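Local coordinates for protein monooxygenase (Agrobacterium tumefaciens, PDB 2I7G) that is probably a flavin-dependent oxidoreductase of the luciferase-like monooxygenase family, built on a TIM barrel, whose substrate is not established, at residues G211-I221 with Q245-V256; E225-F233 with K317-F325. All blocks are in the same frame, centred on the assembly; numbering follows the deposited sequence.

Contact 1 of 2, residues G211-I221 with Q245-V256; sequences GAMGLPVALAI and QEKTKLRTSINV
V217, L219 and I221 are bonded to R251, S253 and N255 through a parallel ladder of five backbone hydrogen bonds. V217 N gives its hydrogen to R251 O at 2.9 Å, and S253 N returns one to V217 O with a more bent N-H...O angle of 142°. L219 repeats the pattern: its N reaches S253 O along a nearly straight 172° path, while its O accepts from N255 N at 2.8 Å. I221 N closes the ladder on N255 O. A water ahead of the strands donates to M213 O and accepts from K249 NZ at 3.1 Å. Strands 217-220 and 252-256 are neighbours in the parallel barrel sheet, joined by helix 230-242 in a beta-alpha-beta crossover, and W197 touches P216, R251 and S253. Side chains alternate between the two faces of the sheet. V217 CG1 stands anti to its carbonyl carbon (chi1 -67°), which sets CG2 beside T252 CG2 at 3.9 Å, on the face where Y236 of the helix packs. A218 CB meets S253 CB on the other face. I221 CG1 rests against V256 CG1 at 3.8 Å. Back near the water, G214, in a Schellman motif, brings its CA within 3.8 Å of L250 CD2.

Contact 2 of 2, residues E225-F233 with K317-F325; sequences EYRRFAPLF and KIIKAHGVF
Y226 and F325 carry this contact, each pushed into the opposite segment with no hydrogen bond between the two. The Y226 ring lies against helix 311-325, its CG set between its own N and carbonyl carbon (chi1 69°), and lays one face over A321 CB, 3.9 Å from CE2. V324 CG2 comes to the edge of the same ring. The phenol OH ends beside K320 CB at 3.6 Å, while the K317 side chain slides past in the opposite direction with its amine turned to the carbonyls of G301, G304 and L306. F325 lies between A230 and Y226: its CZ sits 3.4 Å from Y226 O, and its CE2 is 3.7 Å from Y226 CD2. The two ring planes are inclined by 43°. On its other flank F325 CD1 touches F233 CD2 at 3.6 Å, the two side chains crossing at about a right angle, with F325 CB in the plane of the F233 ring at its edge. V324 CG1 packs on A230 CB at 3.7 Å. F233 and F325 also rest on I254 of strand 252-260, so the aromatic cluster of Y226, F233 and F325 sits where outer helices pack on strands, as in a TIM barrel.

The centres of contacts 1 and 2 lie about 14 Å apart, and the two meet directly. Their segments alternate along the chain: 211-221, then 225-233, 245-256 and finally 317-325. Contact 1 is strand pairing within the barrel wall, whereas contact 2 joins the turn leading into helix 230-242, and the first residues of that helix, to helix 311-325 on the outside of the wall. Helix 230-242 connects the two strands of contact 1, so one beta-alpha-beta unit takes part in both. At the seam F233 CZ approaches T252 CB at 3.8 Å, and I221 CG2 packs on F229 and Y226. Here the strands and the helices outside them pack into a shared, largely apolar layer.

Contact 1 of 2, residues G211-I221 with Q245-V256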
# COMPACT_ATOMS: atom_id res chain seq x y z
N GLY B 211 3.20 28.67 -2.81
CA GLY B 211 2.86 29.62 -3.88
C GLY B 211 4.01 29.87 -4.85
O GLY B 211 3.83 29.84 -6.06
N ALA B 212 5.19 30.13 -4.29
CA ALA B 212 6.42 30.35 -5.07
C ALA B 212 6.77 29.13 -5.97
O ALA B 212 7.36 29.29 -7.04
CB ALA B 212 7.57 30.67 -4.15
N MSE B 213 6.40 27.94 -5.51
CA MSE B 213 6.59 26.70 -6.25
C MSE B 213 5.40 26.32 -7.14
O MSE B 213 5.45 25.33 -7.86
CB MSE B 213 6.84 25.56 -5.27
CG MSE B 213 8.18 25.66 -4.55
SE MSE B 213 8.39 24.20 -3.28
CE MSE B 213 6.69 24.24 -2.36
N GLY B 214 4.34 27.12 -7.05
CA GLY B 214 3.19 26.96 -7.91
C GLY B 214 2.43 25.67 -7.64
O GLY B 214 1.86 25.10 -8.56
N LEU B 215 2.42 25.19 -6.38
CA LEU B 215 1.70 23.96 -6.00
C LEU B 215 0.37 24.31 -5.32
O LEU B 215 0.29 25.34 -4.65
CB LEU B 215 2.54 23.15 -5.03
CG LEU B 215 3.85 22.64 -5.68
CD1 LEU B 215 4.72 22.08 -4.60
CD2 LEU B 215 3.48 21.55 -6.65
N PRO B 216 -0.69 23.50 -5.52
CA PRO B 216 -1.96 23.73 -4.81
C PRO B 216 -1.73 23.58 -3.30
O PRO B 216 -0.84 22.83 -2.87
CB PRO B 216 -2.88 22.57 -5.27
CG PRO B 216 -2.15 21.87 -6.38
CD PRO B 216 -0.74 22.34 -6.44
N VAL B 217 -2.50 24.32 -2.52
CA VAL B 217 -2.33 24.36 -1.07
C VAL B 217 -3.64 24.02 -0.37
O VAL B 217 -4.74 24.41 -0.82
CB VAL B 217 -1.77 25.70 -0.54
CG1 VAL B 217 -0.33 25.89 -1.02
CG2 VAL B 217 -2.65 26.91 -0.99
N ALA B 218 -3.53 23.30 0.74
CA ALA B 218 -4.72 22.97 1.56
C ALA B 218 -4.46 23.53 2.95
O ALA B 218 -3.53 23.09 3.63
CB ALA B 218 -4.92 21.45 1.62
N LEU B 219 -5.28 24.49 3.36
CA LEU B 219 -5.14 25.15 4.64
C LEU B 219 -6.03 24.52 5.73
O LEU B 219 -7.26 24.46 5.60
CB LEU B 219 -5.58 26.60 4.45
CG LEU B 219 -5.44 27.50 5.67
CD1 LEU B 219 -3.99 27.55 6.26
CD2 LEU B 219 -5.88 28.89 5.18
N ALA B 220 -5.41 24.10 6.83
CA ALA B 220 -6.18 23.64 8.01
C ALA B 220 -6.75 24.84 8.79
O ALA B 220 -6.01 25.76 9.18
CB ALA B 220 -5.31 22.76 8.91
N ILE B 221 -8.07 24.87 8.97
CA ILE B 221 -8.74 25.98 9.69
C ILE B 221 -8.97 25.52 11.13
O ILE B 221 -9.91 24.77 11.42
CB ILE B 221 -10.10 26.39 9.07
CG1 ILE B 221 -9.98 26.69 7.55
CG2 ILE B 221 -10.76 27.59 9.86
CD1 ILE B 221 -8.95 27.74 7.21
N GLN B 245 4.46 32.41 -11.25
CA GLN B 245 3.77 31.13 -11.49
C GLN B 245 2.43 31.32 -12.20
O GLN B 245 1.70 32.27 -11.91
CB GLN B 245 3.54 30.41 -10.17
CG GLN B 245 4.81 29.93 -9.49
CD GLN B 245 5.39 28.68 -10.14
OE1 GLN B 245 6.45 28.16 -9.74
NE2 GLN B 245 4.69 28.17 -11.14
N GLU B 246 2.10 30.39 -13.10
CA GLU B 246 0.82 30.40 -13.82
C GLU B 246 -0.34 30.49 -12.83
O GLU B 246 -0.34 29.77 -11.83
CB GLU B 246 0.65 29.13 -14.66
CG GLU B 246 1.72 28.89 -15.71
CD GLU B 246 2.92 28.13 -15.16
OE1 GLU B 246 3.05 26.93 -15.49
OE2 GLU B 246 3.71 28.73 -14.40
N LYS B 247 -1.31 31.36 -13.09
CA LYS B 247 -2.50 31.45 -12.21
C LYS B 247 -3.29 30.13 -12.12
O LYS B 247 -3.93 29.82 -11.11
CB LYS B 247 -3.47 32.53 -12.71
CG LYS B 247 -3.07 33.98 -12.50
CD LYS B 247 -4.06 34.87 -13.25
CE LYS B 247 -3.56 36.31 -13.41
NZ LYS B 247 -4.37 37.28 -12.61
N THR B 248 -3.22 29.36 -13.20
CA THR B 248 -4.04 28.18 -13.39
C THR B 248 -3.41 26.96 -12.74
O THR B 248 -4.06 25.94 -12.60
CB THR B 248 -4.26 27.88 -14.90
OG1 THR B 248 -3.00 27.55 -15.52
CG2 THR B 248 -4.91 29.09 -15.61
N LYS B 249 -2.13 27.05 -12.38
CA LYS B 249 -1.50 26.02 -11.55
C LYS B 249 -2.16 26.03 -10.16
O LYS B 249 -2.29 24.99 -9.51
CB LYS B 249 -0.00 26.30 -11.37
CG LYS B 249 0.88 25.84 -12.52
CD LYS B 249 2.32 26.24 -12.23
CE LYS B 249 3.27 25.14 -12.65
NZ LYS B 249 4.68 25.52 -12.40
N LEU B 250 -2.54 27.23 -9.73
CA LEU B 250 -2.83 27.47 -8.34
C LEU B 250 -4.22 26.93 -8.00
O LEU B 250 -5.19 27.15 -8.74
CB LEU B 250 -2.68 28.95 -7.99
CG LEU B 250 -1.38 29.62 -8.48
CD1 LEU B 250 -1.39 31.09 -8.13
CD2 LEU B 250 -0.14 28.89 -7.92
N ARG B 251 -4.28 26.18 -6.91
CA ARG B 251 -5.55 25.63 -6.39
C ARG B 251 -5.48 25.80 -4.88
O ARG B 251 -4.40 25.69 -4.29
CB ARG B 251 -5.73 24.14 -6.73
CG ARG B 251 -5.66 23.75 -8.22
CD ARG B 251 -7.00 23.95 -8.92
NE ARG B 251 -6.93 23.60 -10.33
CZ ARG B 251 -6.65 24.45 -11.31
NH1 ARG B 251 -6.61 24.03 -12.57
NH2 ARG B 251 -6.40 25.73 -11.04
N THR B 252 -6.63 26.06 -4.27
CA THR B 252 -6.68 26.18 -2.82
C THR B 252 -7.79 25.31 -2.26
O THR B 252 -8.87 25.14 -2.87
CB THR B 252 -6.86 27.65 -2.37
OG1 THR B 252 -8.06 28.17 -2.95
CG2 THR B 252 -5.63 28.54 -2.82
N SER B 253 -7.56 24.79 -1.07
CA SER B 253 -8.57 24.02 -0.36
C SER B 253 -8.59 24.55 1.08
O SER B 253 -7.57 25.05 1.63
CB SER B 253 -8.15 22.52 -0.34
OG SER B 253 -9.16 21.78 0.31
N ILE B 254 -9.74 24.41 1.72
CA ILE B 254 -9.77 24.53 3.18
C ILE B 254 -10.16 23.18 3.78
O ILE B 254 -11.04 22.47 3.26
CB ILE B 254 -10.65 25.70 3.70
CG1 ILE B 254 -12.15 25.45 3.41
CG2 ILE B 254 -10.11 27.08 3.14
CD1 ILE B 254 -13.09 26.57 3.95
N ASN B 255 -9.47 22.82 4.86
CA ASN B 255 -9.65 21.53 5.53
C ASN B 255 -10.19 21.86 6.93
O ASN B 255 -9.50 22.50 7.70
CB ASN B 255 -8.31 20.83 5.69
CG ASN B 255 -7.69 20.38 4.37
OD1 ASN B 255 -8.21 20.63 3.29
ND2 ASN B 255 -6.53 19.73 4.48
N VAL B 256 -11.41 21.44 7.22
CA VAL B 256 -12.08 21.86 8.44
C VAL B 256 -12.68 20.65 9.18
O VAL B 256 -12.93 19.59 8.57
CB VAL B 256 -13.22 22.88 8.12
CG1 VAL B 256 -12.69 24.02 7.28
CG2 VAL B 256 -14.42 22.20 7.38
O HOH W 1 4.51 23.46 -10.04

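Contact 2 of 2, residues E225-F233 with K317-F325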
# COMPACT_ATOMS: atom_id res chain seq x y z
N GLU B 225 -12.23 32.49 14.32
CA GLU B 225 -13.12 32.68 13.19
C GLU B 225 -12.39 32.33 11.92
O GLU B 225 -11.22 32.69 11.76
CB GLU B 225 -13.65 34.11 13.16
CG GLU B 225 -14.48 34.42 14.41
CD GLU B 225 -15.26 35.72 14.30
OE1 GLU B 225 -15.05 36.50 13.34
OE2 GLU B 225 -16.11 35.94 15.17
N TYR B 226 -13.06 31.60 11.04
CA TYR B 226 -12.40 31.17 9.81
C TYR B 226 -11.87 32.36 9.00
O TYR B 226 -10.83 32.23 8.36
CB TYR B 226 -13.27 30.23 8.96
CG TYR B 226 -14.50 30.84 8.32
CD1 TYR B 226 -15.78 30.57 8.80
CD2 TYR B 226 -14.39 31.59 7.15
CE1 TYR B 226 -16.93 31.10 8.18
CE2 TYR B 226 -15.53 32.13 6.52
CZ TYR B 226 -16.78 31.88 7.03
OH TYR B 226 -17.87 32.40 6.40
N ARG B 227 -12.58 33.49 9.07
CA ARG B 227 -12.22 34.73 8.35
C ARG B 227 -10.77 35.12 8.55
O ARG B 227 -10.13 35.68 7.65
CB ARG B 227 -13.08 35.91 8.83
CG ARG B 227 -14.43 35.96 8.23
CD ARG B 227 -15.10 37.26 8.59
NE ARG B 227 -15.59 37.32 9.97
CZ ARG B 227 -16.38 38.30 10.42
NH1 ARG B 227 -16.74 39.28 9.61
NH2 ARG B 227 -16.79 38.31 11.68
N ARG B 228 -10.26 34.88 9.75
CA ARG B 228 -8.92 35.34 10.13
C ARG B 228 -7.81 34.71 9.27
O ARG B 228 -6.70 35.24 9.16
CB ARG B 228 -8.65 35.13 11.61
CG ARG B 228 -8.27 33.78 11.99
CD ARG B 228 -7.96 33.73 13.47
NE ARG B 228 -7.66 32.36 13.89
CZ ARG B 228 -6.43 31.86 13.96
NH1 ARG B 228 -5.38 32.61 13.63
NH2 ARG B 228 -6.26 30.59 14.36
N PHE B 229 -8.12 33.55 8.67
CA PHE B 229 -7.17 32.83 7.80
C PHE B 229 -7.08 33.37 6.36
O PHE B 229 -6.11 33.06 5.64
CB PHE B 229 -7.57 31.33 7.76
CG PHE B 229 -7.34 30.62 9.06
CD1 PHE B 229 -6.11 30.05 9.34
CD2 PHE B 229 -8.35 30.53 10.01
CE1 PHE B 229 -5.86 29.38 10.54
CE2 PHE B 229 -8.13 29.88 11.24
CZ PHE B 229 -6.87 29.29 11.50
N ALA B 230 -8.06 34.15 5.95
CA ALA B 230 -8.11 34.62 4.56
C ALA B 230 -6.81 35.25 4.03
O ALA B 230 -6.44 34.99 2.87
CB ALA B 230 -9.28 35.56 4.32
N PRO B 231 -6.13 36.13 4.84
CA PRO B 231 -4.87 36.72 4.38
C PRO B 231 -3.78 35.71 4.01
O PRO B 231 -2.87 36.04 3.23
CB PRO B 231 -4.43 37.58 5.58
CG PRO B 231 -5.70 37.93 6.28
CD PRO B 231 -6.53 36.66 6.16
N LEU B 232 -3.86 34.49 4.54
CA LEU B 232 -2.86 33.46 4.19
C LEU B 232 -2.94 33.16 2.71
O LEU B 232 -1.91 32.94 2.06
CB LEU B 232 -3.01 32.16 5.01
CG LEU B 232 -2.62 32.31 6.50
CD1 LEU B 232 -2.99 31.05 7.27
CD2 LEU B 232 -1.11 32.62 6.72
N PHE B 233 -4.16 33.16 2.17
CA PHE B 233 -4.31 32.90 0.73
C PHE B 233 -3.80 34.10 -0.10
O PHE B 233 -3.33 33.89 -1.22
CB PHE B 233 -5.74 32.57 0.36
CG PHE B 233 -6.13 31.15 0.71
CD1 PHE B 233 -5.14 30.18 0.91
CD2 PHE B 233 -7.45 30.78 0.79
CE1 PHE B 233 -5.49 28.85 1.23
CE2 PHE B 233 -7.82 29.45 1.11
CZ PHE B 233 -6.85 28.50 1.31
N LYS B 317 -22.70 27.93 5.24
CA LYS B 317 -21.37 28.28 5.69
C LYS B 317 -20.30 27.99 4.62
O LYS B 317 -19.40 28.79 4.43
CB LYS B 317 -21.04 27.56 6.99
CG LYS B 317 -19.88 28.11 7.71
CD LYS B 317 -19.91 27.52 9.10
CE LYS B 317 -18.83 28.06 9.94
NZ LYS B 317 -19.09 27.69 11.38
N ILE B 318 -20.42 26.86 3.91
CA ILE B 318 -19.49 26.54 2.81
C ILE B 318 -19.55 27.64 1.75
O ILE B 318 -18.49 28.15 1.27
CB ILE B 318 -19.77 25.15 2.19
CG1 ILE B 318 -19.49 24.06 3.22
CG2 ILE B 318 -18.89 24.96 0.88
CD1 ILE B 318 -20.16 22.71 2.86
N ILE B 319 -20.77 28.04 1.42
CA ILE B 319 -20.97 29.11 0.41
C ILE B 319 -20.35 30.45 0.87
O ILE B 319 -19.65 31.11 0.10
CB ILE B 319 -22.49 29.29 0.05
CG1 ILE B 319 -22.99 28.06 -0.73
CG2 ILE B 319 -22.73 30.60 -0.70
CD1 ILE B 319 -24.52 27.84 -0.63
N LYS B 320 -20.60 30.81 2.13
CA LYS B 320 -20.05 32.03 2.71
C LYS B 320 -18.52 31.97 2.76
O LYS B 320 -17.84 32.96 2.43
CB LYS B 320 -20.65 32.27 4.09
CG LYS B 320 -22.05 32.85 4.04
CD LYS B 320 -22.02 34.30 3.55
CE LYS B 320 -23.42 34.91 3.52
NZ LYS B 320 -23.94 35.13 4.92
N ALA B 321 -17.99 30.82 3.16
CA ALA B 321 -16.55 30.63 3.25
C ALA B 321 -15.91 30.78 1.85
O ALA B 321 -14.82 31.34 1.69
CB ALA B 321 -16.23 29.27 3.92
N HIS B 322 -16.60 30.29 0.82
CA HIS B 322 -16.11 30.53 -0.53
C HIS B 322 -16.02 32.04 -0.86
O HIS B 322 -15.07 32.46 -1.55
CB HIS B 322 -16.91 29.76 -1.57
CG HIS B 322 -16.53 30.08 -2.98
ND1 HIS B 322 -15.50 29.43 -3.64
CD2 HIS B 322 -16.99 31.02 -3.82
CE1 HIS B 322 -15.37 29.96 -4.85
NE2 HIS B 322 -16.27 30.92 -4.99
N GLY B 323 -16.99 32.84 -0.42
CA GLY B 323 -16.94 34.27 -0.72
C GLY B 323 -15.68 34.88 -0.11
O GLY B 323 -15.11 35.83 -0.63
N VAL B 324 -15.24 34.29 1.00
CA VAL B 324 -14.08 34.79 1.74
C VAL B 324 -12.75 34.29 1.13
O VAL B 324 -11.83 35.09 0.90
CB VAL B 324 -14.19 34.43 3.23
CG1 VAL B 324 -12.86 34.73 3.97
CG2 VAL B 324 -15.38 35.15 3.88
N PHE B 325 -12.69 33.00 0.83
CA PHE B 325 -11.44 32.31 0.44
C PHE B 325 -11.24 32.13 -1.06
O PHE B 325 -10.10 31.89 -1.51
CB PHE B 325 -11.40 30.90 1.06
CG PHE B 325 -11.24 30.89 2.53
CD1 PHE B 325 -10.11 31.47 3.13
CD2 PHE B 325 -12.18 30.26 3.34
CE1 PHE B 325 -9.94 31.43 4.53
CE2 PHE B 325 -12.02 30.21 4.72
CZ PHE B 325 -10.90 30.80 5.33